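Local coordinates for glycosyl hydrolase family 2, TIM barrel domain protein (PDB 6DXU) that probably removes glucuronic acid from beta-glucuronides, acting as a gut bacterial beta-glucuronidase of glycoside hydrolase family 2, at residues Ala405-Ala410 against Glu451-Ala456; Glu387-Arg393 against Trp425-Asn431; Thr34-Leu40 against Ile64-Leu70. All blocks are in the same frame, centred on the assembly; numbering follows the deposited sequence.

Contact 1: residues Ala405-Ala410 against Glu451-Ala456; sequences ARRMLA and ELHDMA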
loop_
_atom_site.group_PDB
_atom_site.type_symbol
_atom_site.label_atom_id
_atom_site.label_comp_id
_atom_site.label_asym_id
_atom_site.label_seq_id
_atom_site.Cartn_x
_atom_site.Cartn_y
_atom_site.Cartn_z
ATOM N N ALA D 405 -10.022 3.589 19.702
ATOM C CA ALA D 405 -10.499 3.663 21.078
ATOM C C ALA D 405 -9.370 4.020 22.044
ATOM O O ALA D 405 -9.537 4.885 22.914
ATOM C CB ALA D 405 -11.159 2.345 21.483
ATOM N N ARG D 406 -8.218 3.348 21.917
ATOM C CA ARG D 406 -7.067 3.663 22.760
ATOM C C ARG D 406 -6.666 5.122 22.614
ATOM O O ARG D 406 -6.358 5.805 23.601
ATOM C CB ARG D 406 -5.873 2.770 22.387
ATOM C CG ARG D 406 -6.055 1.287 22.677
ATOM C CD ARG D 406 -4.760 0.497 22.347
ATOM N NE ARG D 406 -5.008 -0.944 22.293
ATOM C CZ ARG D 406 -4.998 -1.681 21.176
ATOM N NH1 ARG D 406 -4.726 -1.127 19.999
ATOM N NH2 ARG D 406 -5.252 -2.986 21.238
ATOM N N ARG D 407 -6.616 5.598 21.370
ATOM C CA ARG D 407 -6.188 6.967 21.103
ATOM C C ARG D 407 -7.147 7.973 21.716
ATOM O O ARG D 407 -6.719 8.984 22.287
ATOM C CB ARG D 407 -6.077 7.183 19.595
ATOM C CG ARG D 407 -5.656 8.589 19.198
ATOM C CD ARG D 407 -5.448 8.677 17.677
ATOM N NE ARG D 407 -6.700 8.496 16.928
ATOM C CZ ARG D 407 -6.964 7.462 16.128
ATOM N NH1 ARG D 407 -6.063 6.502 15.951
ATOM N NH2 ARG D 407 -8.126 7.397 15.482
ATOM N N MET D 408 -8.455 7.737 21.576
ATOM C CA MET D 408 -9.409 8.683 22.137
ATOM C C MET D 408 -9.412 8.645 23.658
ATOM O O MET D 408 -9.663 9.671 24.294
ATOM C CB MET D 408 -10.802 8.417 21.581
ATOM C CG MET D 408 -10.888 8.694 20.073
ATOM S SD MET D 408 -12.570 8.599 19.432
ATOM C CE MET D 408 -13.204 10.240 19.831
ATOM N N LEU D 409 -9.164 7.481 24.260
ATOM C CA LEU D 409 -9.048 7.439 25.712
ATOM C C LEU D 409 -7.835 8.230 26.174
ATOM O O LEU D 409 -7.930 9.068 27.086
ATOM C CB LEU D 409 -8.974 5.988 26.196
ATOM C CG LEU D 409 -8.769 5.770 27.702
ATOM C CD1 LEU D 409 -9.902 6.392 28.540
ATOM C CD2 LEU D 409 -8.612 4.292 28.034
ATOM N N ALA D 410 -6.683 7.984 25.544
ATOM C CA ALA D 410 -5.465 8.705 25.906
ATOM C C ALA D 410 -5.624 10.201 25.673
ATOM O O ALA D 410 -5.254 11.011 26.530
ATOM C CB ALA D 410 -4.268 8.156 25.116
ATOM N N GLU D 451 -7.647 -3.774 28.871
ATOM C CA GLU D 451 -6.550 -2.980 28.332
ATOM C C GLU D 451 -6.829 -1.490 28.509
ATOM O O GLU D 451 -5.947 -0.733 28.920
ATOM C CB GLU D 451 -6.317 -3.313 26.860
ATOM C CG GLU D 451 -5.142 -2.548 26.272
ATOM C CD GLU D 451 -4.925 -2.816 24.784
ATOM O OE1 GLU D 451 -4.110 -2.096 24.180
ATOM O OE2 GLU D 451 -5.537 -3.751 24.233
ATOM N N LEU D 452 -8.058 -1.050 28.205
ATOM C CA LEU D 452 -8.426 0.360 28.383
ATOM C C LEU D 452 -8.379 0.781 29.854
ATOM O O LEU D 452 -7.888 1.863 30.185
ATOM C CB LEU D 452 -9.829 0.616 27.817
ATOM C CG LEU D 452 -10.066 0.461 26.311
ATOM C CD1 LEU D 452 -11.560 0.630 25.990
ATOM C CD2 LEU D 452 -9.248 1.476 25.535
ATOM N N HIS D 453 -8.949 -0.035 30.742
ATOM C CA HIS D 453 -8.856 0.240 32.179
ATOM C C HIS D 453 -7.403 0.386 32.610
ATOM O O HIS D 453 -7.050 1.306 33.364
ATOM C CB HIS D 453 -9.538 -0.887 32.967
ATOM C CG HIS D 453 -9.303 -0.826 34.450
ATOM N ND1 HIS D 453 -10.098 -0.085 35.298
ATOM C CD2 HIS D 453 -8.375 -1.429 35.237
ATOM C CE1 HIS D 453 -9.667 -0.221 36.542
ATOM N NE2 HIS D 453 -8.621 -1.032 36.534
ATOM N N ASP D 454 -6.548 -0.535 32.161
ATOM C CA ASP D 454 -5.146 -0.470 32.546
ATOM C C ASP D 454 -4.497 0.794 32.009
ATOM O O ASP D 454 -3.675 1.416 32.689
ATOM C CB ASP D 454 -4.397 -1.706 32.037
ATOM C CG ASP D 454 -4.802 -2.978 32.764
ATOM O OD1 ASP D 454 -5.397 -2.873 33.857
ATOM O OD2 ASP D 454 -4.514 -4.077 32.241
ATOM N N MET D 455 -4.849 1.190 30.785
ATOM C CA MET D 455 -4.276 2.410 30.221
ATOM C C MET D 455 -4.710 3.643 31.007
ATOM O O MET D 455 -3.895 4.537 31.264
ATOM C CB MET D 455 -4.670 2.549 28.744
ATOM C CG MET D 455 -4.069 3.777 28.048
ATOM S SD MET D 455 -4.640 3.957 26.326
ATOM C CE MET D 455 -5.068 2.263 26.009
ATOM N N ALA D 456 -5.991 3.722 31.381
ATOM C CA ALA D 456 -6.458 4.866 32.169
ATOM C C ALA D 456 -5.680 4.995 33.471
ATOM O O ALA D 456 -5.260 6.097 33.848
ATOM C CB ALA D 456 -7.951 4.743 32.460
#

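Contact 2: residues Glu387-Arg393 against Trp425-Asn431; sequences EEIPWCR and WGLGNEN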
loop_
_atom_site.group_PDB
_atom_site.type_symbol
_atom_site.label_atom_id
_atom_site.label_comp_id
_atom_site.label_asym_id
_atom_site.label_seq_id
_atom_site.Cartn_x
_atom_site.Cartn_y
_atom_site.Cartn_z
ATOM N N GLU D 387 -16.636 11.460 32.241
ATOM C CA GLU D 387 -16.442 11.666 30.814
ATOM C C GLU D 387 -15.908 10.379 30.203
ATOM O O GLU D 387 -14.936 9.801 30.715
ATOM C CB GLU D 387 -15.492 12.850 30.559
ATOM C CG GLU D 387 -15.526 13.368 29.102
ATOM C CD GLU D 387 -14.644 14.587 28.898
ATOM O OE1 GLU D 387 -13.563 14.690 29.539
ATOM O OE2 GLU D 387 -15.037 15.452 28.100
ATOM N N GLU D 388 -16.517 9.934 29.093
ATOM C CA GLU D 388 -16.221 8.611 28.548
ATOM C C GLU D 388 -15.871 8.676 27.067
ATOM O O GLU D 388 -16.109 9.685 26.399
ATOM C CB GLU D 388 -17.402 7.643 28.744
ATOM C CG GLU D 388 -18.647 7.936 27.914
ATOM C CD GLU D 388 -19.857 7.114 28.397
ATOM O OE1 GLU D 388 -19.986 6.913 29.623
ATOM O OE2 GLU D 388 -20.639 6.625 27.550
ATOM N N ILE D 389 -15.267 7.595 26.564
ATOM C CA ILE D 389 -15.005 7.469 25.129
ATOM C C ILE D 389 -16.252 6.914 24.458
ATOM O O ILE D 389 -17.046 6.215 25.112
ATOM C CB ILE D 389 -13.794 6.568 24.820
ATOM C CG1 ILE D 389 -13.982 5.171 25.416
ATOM C CG2 ILE D 389 -12.514 7.227 25.296
ATOM C CD1 ILE D 389 -13.033 4.104 24.788
ATOM N N PRO D 390 -16.451 7.167 23.149
ATOM C CA PRO D 390 -17.669 6.690 22.483
ATOM C C PRO D 390 -17.620 5.240 22.043
ATOM O O PRO D 390 -18.073 4.935 20.944
ATOM C CB PRO D 390 -17.788 7.620 21.265
ATOM C CG PRO D 390 -16.387 8.021 20.965
ATOM C CD PRO D 390 -15.674 8.085 22.297
ATOM N N TRP D 391 -17.085 4.337 22.864
ATOM C CA TRP D 391 -17.227 2.906 22.601
ATOM C C TRP D 391 -18.620 2.530 23.091
ATOM O O TRP D 391 -18.818 2.122 24.241
ATOM C CB TRP D 391 -16.129 2.100 23.287
ATOM C CG TRP D 391 -16.158 0.617 22.948
ATOM C CD1 TRP D 391 -16.738 0.028 21.850
ATOM C CD2 TRP D 391 -15.615 -0.453 23.729
ATOM N NE1 TRP D 391 -16.567 -1.326 21.894
ATOM C CE2 TRP D 391 -15.878 -1.653 23.033
ATOM C CE3 TRP D 391 -14.909 -0.511 24.937
ATOM C CZ2 TRP D 391 -15.476 -2.901 23.513
ATOM C CZ3 TRP D 391 -14.507 -1.754 25.413
ATOM C CH2 TRP D 391 -14.784 -2.929 24.698
ATOM N N CYS D 392 -19.604 2.678 22.200
ATOM C CA CYS D 392 -21.019 2.733 22.564
ATOM C C CYS D 392 -21.828 1.803 21.664
ATOM O O CYS D 392 -22.257 2.217 20.586
ATOM C CB CYS D 392 -21.503 4.178 22.467
ATOM S SG CYS D 392 -23.237 4.460 22.926
ATOM N N ARG D 393 -22.060 0.573 22.138
ATOM C CA ARG D 393 -22.817 -0.480 21.453
ATOM C C ARG D 393 -22.065 -1.120 20.294
ATOM O O ARG D 393 -21.108 -0.545 19.757
ATOM C CB ARG D 393 -24.165 0.044 20.940
ATOM C CG ARG D 393 -25.045 0.639 22.024
ATOM C CD ARG D 393 -26.383 1.107 21.452
ATOM N NE ARG D 393 -27.236 1.589 22.536
ATOM C CZ ARG D 393 -28.446 2.118 22.374
ATOM N NH1 ARG D 393 -28.967 2.257 21.162
ATOM N NH2 ARG D 393 -29.134 2.509 23.436
ATOM N N TRP D 425 -13.208 8.523 34.475
ATOM C CA TRP D 425 -13.019 8.280 33.049
ATOM C C TRP D 425 -13.815 7.041 32.659
ATOM O O TRP D 425 -13.549 5.940 33.156
ATOM C CB TRP D 425 -11.545 8.091 32.699
ATOM C CG TRP D 425 -10.593 9.209 33.114
ATOM C CD1 TRP D 425 -9.509 9.079 33.954
ATOM C CD2 TRP D 425 -10.594 10.583 32.679
ATOM N NE1 TRP D 425 -8.852 10.281 34.070
ATOM C CE2 TRP D 425 -9.493 11.222 33.308
ATOM C CE3 TRP D 425 -11.417 11.337 31.824
ATOM C CZ2 TRP D 425 -9.183 12.572 33.098
ATOM C CZ3 TRP D 425 -11.121 12.677 31.622
ATOM C CH2 TRP D 425 -10.018 13.288 32.265
ATOM N N GLY D 426 -14.790 7.216 31.773
ATOM C CA GLY D 426 -15.630 6.116 31.347
ATOM C C GLY D 426 -15.049 5.428 30.124
ATOM O O GLY D 426 -14.478 6.071 29.241
ATOM N N LEU D 427 -15.202 4.108 30.085
ATOM C CA LEU D 427 -14.606 3.318 29.023
ATOM C C LEU D 427 -15.593 2.870 27.954
ATOM O O LEU D 427 -15.157 2.326 26.934
ATOM C CB LEU D 427 -13.912 2.076 29.604
ATOM C CG LEU D 427 -12.955 2.324 30.777
ATOM C CD1 LEU D 427 -12.321 0.997 31.187
ATOM C CD2 LEU D 427 -11.878 3.361 30.421
ATOM N N GLY D 428 -16.887 3.056 28.156
ATOM C CA GLY D 428 -17.847 2.600 27.167
ATOM C C GLY D 428 -19.234 2.456 27.746
ATOM O O GLY D 428 -19.443 2.477 28.959
ATOM N N ASN D 429 -20.197 2.285 26.839
ATOM C CA ASN D 429 -21.603 2.229 27.209
ATOM C C ASN D 429 -22.292 1.097 26.464
ATOM O O ASN D 429 -22.121 0.971 25.250
ATOM C CB ASN D 429 -22.303 3.552 26.893
ATOM C CG ASN D 429 -23.786 3.496 27.175
ATOM O OD1 ASN D 429 -24.195 3.474 28.324
ATOM N ND2 ASN D 429 -24.595 3.451 26.124
ATOM N N GLU D 430 -23.057 0.276 27.198
ATOM C CA GLU D 430 -23.856 -0.802 26.619
ATOM C C GLU D 430 -23.022 -1.639 25.658
ATOM O O GLU D 430 -23.408 -1.914 24.517
ATOM C CB GLU D 430 -25.117 -0.253 25.943
ATOM C CG GLU D 430 -26.089 0.340 26.954
ATOM C CD GLU D 430 -27.288 1.035 26.335
ATOM O OE1 GLU D 430 -27.221 1.439 25.159
ATOM O OE2 GLU D 430 -28.294 1.204 27.056
ATOM N N ASN D 431 -21.850 -2.039 26.127
ATOM C CA ASN D 431 -20.975 -2.843 25.293
ATOM C C ASN D 431 -21.441 -4.282 25.180
ATOM O O ASN D 431 -20.811 -5.066 24.467
ATOM C CB ASN D 431 -19.536 -2.768 25.818
ATOM C CG ASN D 431 -18.956 -1.380 25.672
ATOM O OD1 ASN D 431 -18.679 -0.695 26.657
ATOM N ND2 ASN D 431 -18.840 -0.926 24.428
HETATM O O HOH W 1 -18.593 4.649 30.458
#

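Contact 3: residues Thr34-Leu40 against Ile64-Leu70; sequences TNNWEYL and IWQPVTL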
loop_
_atom_site.group_PDB
_atom_site.type_symbol
_atom_site.label_atom_id
_atom_site.label_comp_id
_atom_site.label_asym_id
_atom_site.label_seq_id
_atom_site.Cartn_x
_atom_site.Cartn_y
_atom_site.Cartn_z
ATOM N N THR D 34 -14.541 32.032 12.467
ATOM C CA THR D 34 -15.975 31.851 12.334
ATOM C C THR D 34 -16.550 32.399 11.040
ATOM O O THR D 34 -17.534 31.845 10.543
ATOM C CB THR D 34 -16.706 32.487 13.523
ATOM O OG1 THR D 34 -16.423 33.884 13.555
ATOM C CG2 THR D 34 -16.227 31.836 14.855
ATOM N N ASN D 35 -15.957 33.436 10.460
ATOM C CA ASN D 35 -16.556 34.127 9.324
ATOM C C ASN D 35 -15.910 33.739 7.991
ATOM O O ASN D 35 -14.785 33.250 7.935
ATOM C CB ASN D 35 -16.447 35.634 9.524
ATOM C CG ASN D 35 -17.239 36.107 10.719
ATOM O OD1 ASN D 35 -18.423 35.798 10.841
ATOM N ND2 ASN D 35 -16.596 36.841 11.610
ATOM N N ASN D 36 -16.653 33.969 6.900
ATOM C CA ASN D 36 -16.111 33.862 5.534
ATOM C C ASN D 36 -15.759 32.423 5.169
ATOM O O ASN D 36 -14.721 32.159 4.553
ATOM C CB ASN D 36 -14.903 34.786 5.350
ATOM C CG ASN D 36 -15.261 36.236 5.643
ATOM O OD1 ASN D 36 -16.288 36.732 5.179
ATOM N ND2 ASN D 36 -14.455 36.899 6.456
ATOM N N TRP D 37 -16.625 31.491 5.554
ATOM C CA TRP D 37 -16.511 30.095 5.156
ATOM C C TRP D 37 -17.599 29.741 4.154
ATOM O O TRP D 37 -18.675 30.341 4.150
ATOM C CB TRP D 37 -16.620 29.168 6.368
ATOM C CG TRP D 37 -15.395 29.174 7.245
ATOM C CD1 TRP D 37 -15.146 30.001 8.299
ATOM C CD2 TRP D 37 -14.281 28.276 7.163
ATOM N NE1 TRP D 37 -13.932 29.694 8.865
ATOM C CE2 TRP D 37 -13.382 28.631 8.192
ATOM C CE3 TRP D 37 -13.948 27.218 6.310
ATOM C CZ2 TRP D 37 -12.176 27.958 8.402
ATOM C CZ3 TRP D 37 -12.745 26.546 6.514
ATOM C CH2 TRP D 37 -11.875 26.917 7.549
ATOM N N GLU D 38 -17.312 28.748 3.319
ATOM C CA GLU D 38 -18.320 28.130 2.472
ATOM C C GLU D 38 -18.328 26.626 2.690
ATOM O O GLU D 38 -17.290 26.011 2.957
ATOM C CB GLU D 38 -18.069 28.440 1.014
ATOM C CG GLU D 38 -18.184 29.917 0.692
ATOM C CD GLU D 38 -17.729 30.208 -0.721
ATOM O OE1 GLU D 38 -18.597 30.345 -1.605
ATOM O OE2 GLU D 38 -16.499 30.267 -0.953
ATOM N N TYR D 39 -19.509 26.034 2.529
ATOM C CA TYR D 39 -19.740 24.631 2.835
ATOM C C TYR D 39 -20.321 23.936 1.611
ATOM O O TYR D 39 -21.222 24.477 0.958
ATOM C CB TYR D 39 -20.711 24.494 4.011
ATOM C CG TYR D 39 -21.364 23.134 4.137
ATOM C CD1 TYR D 39 -20.606 22.010 4.398
ATOM C CD2 TYR D 39 -22.740 22.981 4.027
ATOM C CE1 TYR D 39 -21.192 20.761 4.516
ATOM C CE2 TYR D 39 -23.337 21.737 4.159
ATOM C CZ TYR D 39 -22.546 20.630 4.405
ATOM O OH TYR D 39 -23.097 19.373 4.532
ATOM N N LEU D 40 -19.821 22.737 1.314
ATOM C CA LEU D 40 -20.370 21.905 0.247
ATOM C C LEU D 40 -20.738 20.543 0.828
ATOM O O LEU D 40 -19.869 19.823 1.333
ATOM C CB LEU D 40 -19.378 21.732 -0.903
ATOM C CG LEU D 40 -19.904 20.838 -2.034
ATOM C CD1 LEU D 40 -21.010 21.588 -2.802
ATOM C CD2 LEU D 40 -18.800 20.457 -2.978
ATOM N N ILE D 64 -22.539 24.638 -6.405
ATOM C CA ILE D 64 -22.653 25.905 -5.695
ATOM C C ILE D 64 -22.471 25.642 -4.205
ATOM O O ILE D 64 -23.166 24.801 -3.623
ATOM C CB ILE D 64 -24.013 26.563 -5.986
ATOM C CG1 ILE D 64 -24.133 26.852 -7.497
ATOM C CG2 ILE D 64 -24.185 27.855 -5.145
ATOM C CD1 ILE D 64 -25.558 27.018 -7.986
ATOM N N TRP D 65 -21.553 26.371 -3.581
ATOM C CA TRP D 65 -21.299 26.224 -2.160
ATOM C C TRP D 65 -22.231 27.135 -1.371
ATOM O O TRP D 65 -22.796 28.092 -1.902
ATOM C CB TRP D 65 -19.831 26.559 -1.846
ATOM C CG TRP D 65 -18.809 25.617 -2.443
ATOM C CD1 TRP D 65 -18.654 25.297 -3.767
ATOM C CD2 TRP D 65 -17.781 24.905 -1.735
ATOM N NE1 TRP D 65 -17.604 24.417 -3.920
ATOM C CE2 TRP D 65 -17.054 24.162 -2.688
ATOM C CE3 TRP D 65 -17.414 24.815 -0.382
ATOM C CZ2 TRP D 65 -15.972 23.353 -2.340
ATOM C CZ3 TRP D 65 -16.331 24.004 -0.034
ATOM C CH2 TRP D 65 -15.633 23.277 -1.011
ATOM N N GLN D 66 -22.400 26.841 -0.087
ATOM C CA GLN D 66 -23.274 27.637 0.778
ATOM C C GLN D 66 -22.457 28.458 1.745
ATOM O O GLN D 66 -21.658 27.874 2.525
ATOM C CB GLN D 66 -24.225 26.725 1.540
ATOM C CG GLN D 66 -24.893 27.358 2.728
ATOM C CD GLN D 66 -25.901 26.419 3.341
ATOM O OE1 GLN D 66 -25.753 25.199 3.237
ATOM N NE2 GLN D 66 -26.809 26.970 4.152
ATOM N N PRO D 67 -22.598 29.758 1.801
ATOM C CA PRO D 67 -21.884 30.528 2.817
ATOM C C PRO D 67 -22.368 30.133 4.209
ATOM O O PRO D 67 -23.571 29.996 4.431
ATOM C CB PRO D 67 -22.211 31.977 2.505
ATOM C CG PRO D 67 -23.384 31.897 1.569
ATOM C CD PRO D 67 -23.359 30.616 0.865
ATOM N N VAL D 68 -21.419 29.918 5.130
ATOM C CA VAL D 68 -21.738 29.529 6.502
ATOM C C VAL D 68 -20.841 30.291 7.474
ATOM O O VAL D 68 -19.773 30.791 7.117
ATOM C CB VAL D 68 -21.588 28.001 6.730
ATOM C CG1 VAL D 68 -22.571 27.228 5.869
ATOM C CG2 VAL D 68 -20.148 27.528 6.485
ATOM N N THR D 69 -21.311 30.392 8.715
ATOM C CA THR D 69 -20.529 30.873 9.848
ATOM C C THR D 69 -20.218 29.673 10.730
ATOM O O THR D 69 -21.124 28.911 11.067
ATOM C CB THR D 69 -21.317 31.930 10.649
ATOM O OG1 THR D 69 -21.629 33.036 9.794
ATOM C CG2 THR D 69 -20.511 32.443 11.837
ATOM N N LEU D 70 -18.933 29.516 11.137
ATOM C CA LEU D 70 -18.617 28.386 12.004
ATOM C C LEU D 70 -18.886 28.758 13.458
ATOM O O LEU D 70 -18.865 29.938 13.819
ATOM C CB LEU D 70 -17.145 27.969 11.834
ATOM C CG LEU D 70 -16.661 27.495 10.465
ATOM C CD1 LEU D 70 -15.222 26.940 10.587
ATOM C CD2 LEU D 70 -17.604 26.456 9.906
#

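Contact 1: residues Ala405-Ala410 against Glu451-Ala456
Arg406 and Glu451 link helices 399-416 and 442-459 on their partly exposed side; the axes of segments 405-410 and 451-456 approach to 10.3 Å and cross at -26°. Their chains meet at about a right angle and pair side-on: Arg406 NH2 donates to Glu451 OE2 (3.1 Å) within the guanidinium plane and on the syn side of the carboxylate, nearly straight at 161°. The second link of this salt bridge, Arg406 NE to Glu451 OE1, is modelled so short that its length is doubtful. Beneath it, Met455 sends its chain across Arg406, with CE 3.6 Å from Arg406 CG; Met455 CG, anti to its own backbone N (chi1 -178°), directs this chain at the facing helix. Leu409 fills the inner side, CD2 lying 3.8 Å from Leu452 CD2 and 3.3 Å from Leu452 O. That carbonyl is already used within its helix, accepting from Ala456 N. Asp454 pairs through OD1 with Lys450 and through OD2 with Asp264 N of the second subunit. Two neighbouring helices of the TIM barrel's outer layer thus meet through an apolar seam bordered by one ion pair, in which the two charges probably offset each other.

Contact 2: residues Glu387-Arg393 against Trp425-Asn431
Arg393 runs alongside Glu430, both pointing the same way. Its CB passes the carbonyl O of Glu430; CG, anti to the carbonyl carbon (chi1 -57°), lies 3.9 Å from Glu430 OE1, and the chain then runs extended through CD to NE. NE donates to Glu430 OE1 at 2.6 Å and NH2 to the same OE1 at 2.8 Å, so one carboxylate oxygen takes two bonds in the guanidinium plane. NE comes nearly head-on to the C-O bond; NH2 uses the syn lone pair. At the tip, NH1 reaches Leu181 O, while Glu430 OE2 is held by Arg468. Nearer the strands, Trp391 O accepts from Asn429 N (2.9 Å) and from Asn431 ND2 (3.1 Å), which approach opposite faces of its carbonyl plane. The same ND2 sits 3.2 Å above the Trp391 ring plane, toward the rim. Leu427 O, flanked by Ile389 CG1 and the Trp391 ring edge, is buried with no polar partner. Upstream, parallel bonding from Gly426 N to Glu387 O (2.8 Å) and from Ile389 N to Gly426 O links strands 384-388 and 422-429, the two strands of a beta-alpha-beta unit of the TIM barrel. In such barrels the loops after the strands carry the active site; here backbone, amide and ion-pair bonds help hold both loops, and OE1 and OE2 of Glu430 are each anchored by a different arginine.

Contact 3: residues Thr34-Leu40 against Ile64-Leu70
Leu70 CD1 rests over one face of the Trp37 indole, 3.5 Å from the centroid of the five-membered ring, a CH-pi contact displaced toward the rim. With Trp37 CG anti to its carbonyl carbon (chi1 -73°), the ring lies across the Leu70 branch at an oblique angle. Val68 continues the apolar surface: its CG2 meets Trp37 CB at 3.9 Å and its CG1 meets Tyr39 CB at 3.8 Å. Farther along, Leu40 CB stands above the centre of the six-membered ring of Trp65, 3.6 Å from its centroid and only 10° off the ring normal, while Glu38 O approaches the edge of that indole. Outside the two segments, Lys94 makes a cation-pi contact with Trp65, and the Tyr39 ring meets those of His72, Phe74 and Tyr93. Between these side chains runs the antiparallel pairing of strands 37-41 and 66-68. Tyr39 and Gln66 form a hydrogen-bonded pair, with Gln66 N to Tyr39 O at 2.8 Å and Tyr39 N to Gln66 O also at 2.8 Å. Val68 N gives a nearly straight bond to Trp37 O (173°). Past the strand ends, Leu70 N donates to Thr34 O at 2.8 Å, in the carbonyl plane and on a lone pair. Glu38 and Pro67, a non-hydrogen-bonded pair, lie on the face opposite Trp37, Tyr39, Gln66 and Val68. Strand 66-68 is outermost within this chain in its sheet of the sugar-binding domain, and it is attached by both means at once: backbone bonds along its inner margin, and aliphatic groups laid on indole faces near its two ends.

Contacts 1 and 2 lie together in the TIM barrel, their centres 11 Å apart. Helix 399-416 connects the strands of contact 2, so the segments alternate. Leu409 CA lies 3.5 Å from Ile389 CG2 and Leu452 CD1 3.7 Å from Trp391 CE3, so the helix pair packs against the loop following strand 384-388. Contact 2 lies at C-terminal strand ends, where TIM-barrel enzymes carry active sites, so probably near the pocket, with contact 1 in the helical layer around it. The side chain of Cys392 is about 9 Å from a bound sodium ion. Contact 3, in the sugar-binding domain, touches neither, its centre 33 Å from contact 2 and 36 Å from contact 1. Contacts 2 and 3 also meet the third subunit.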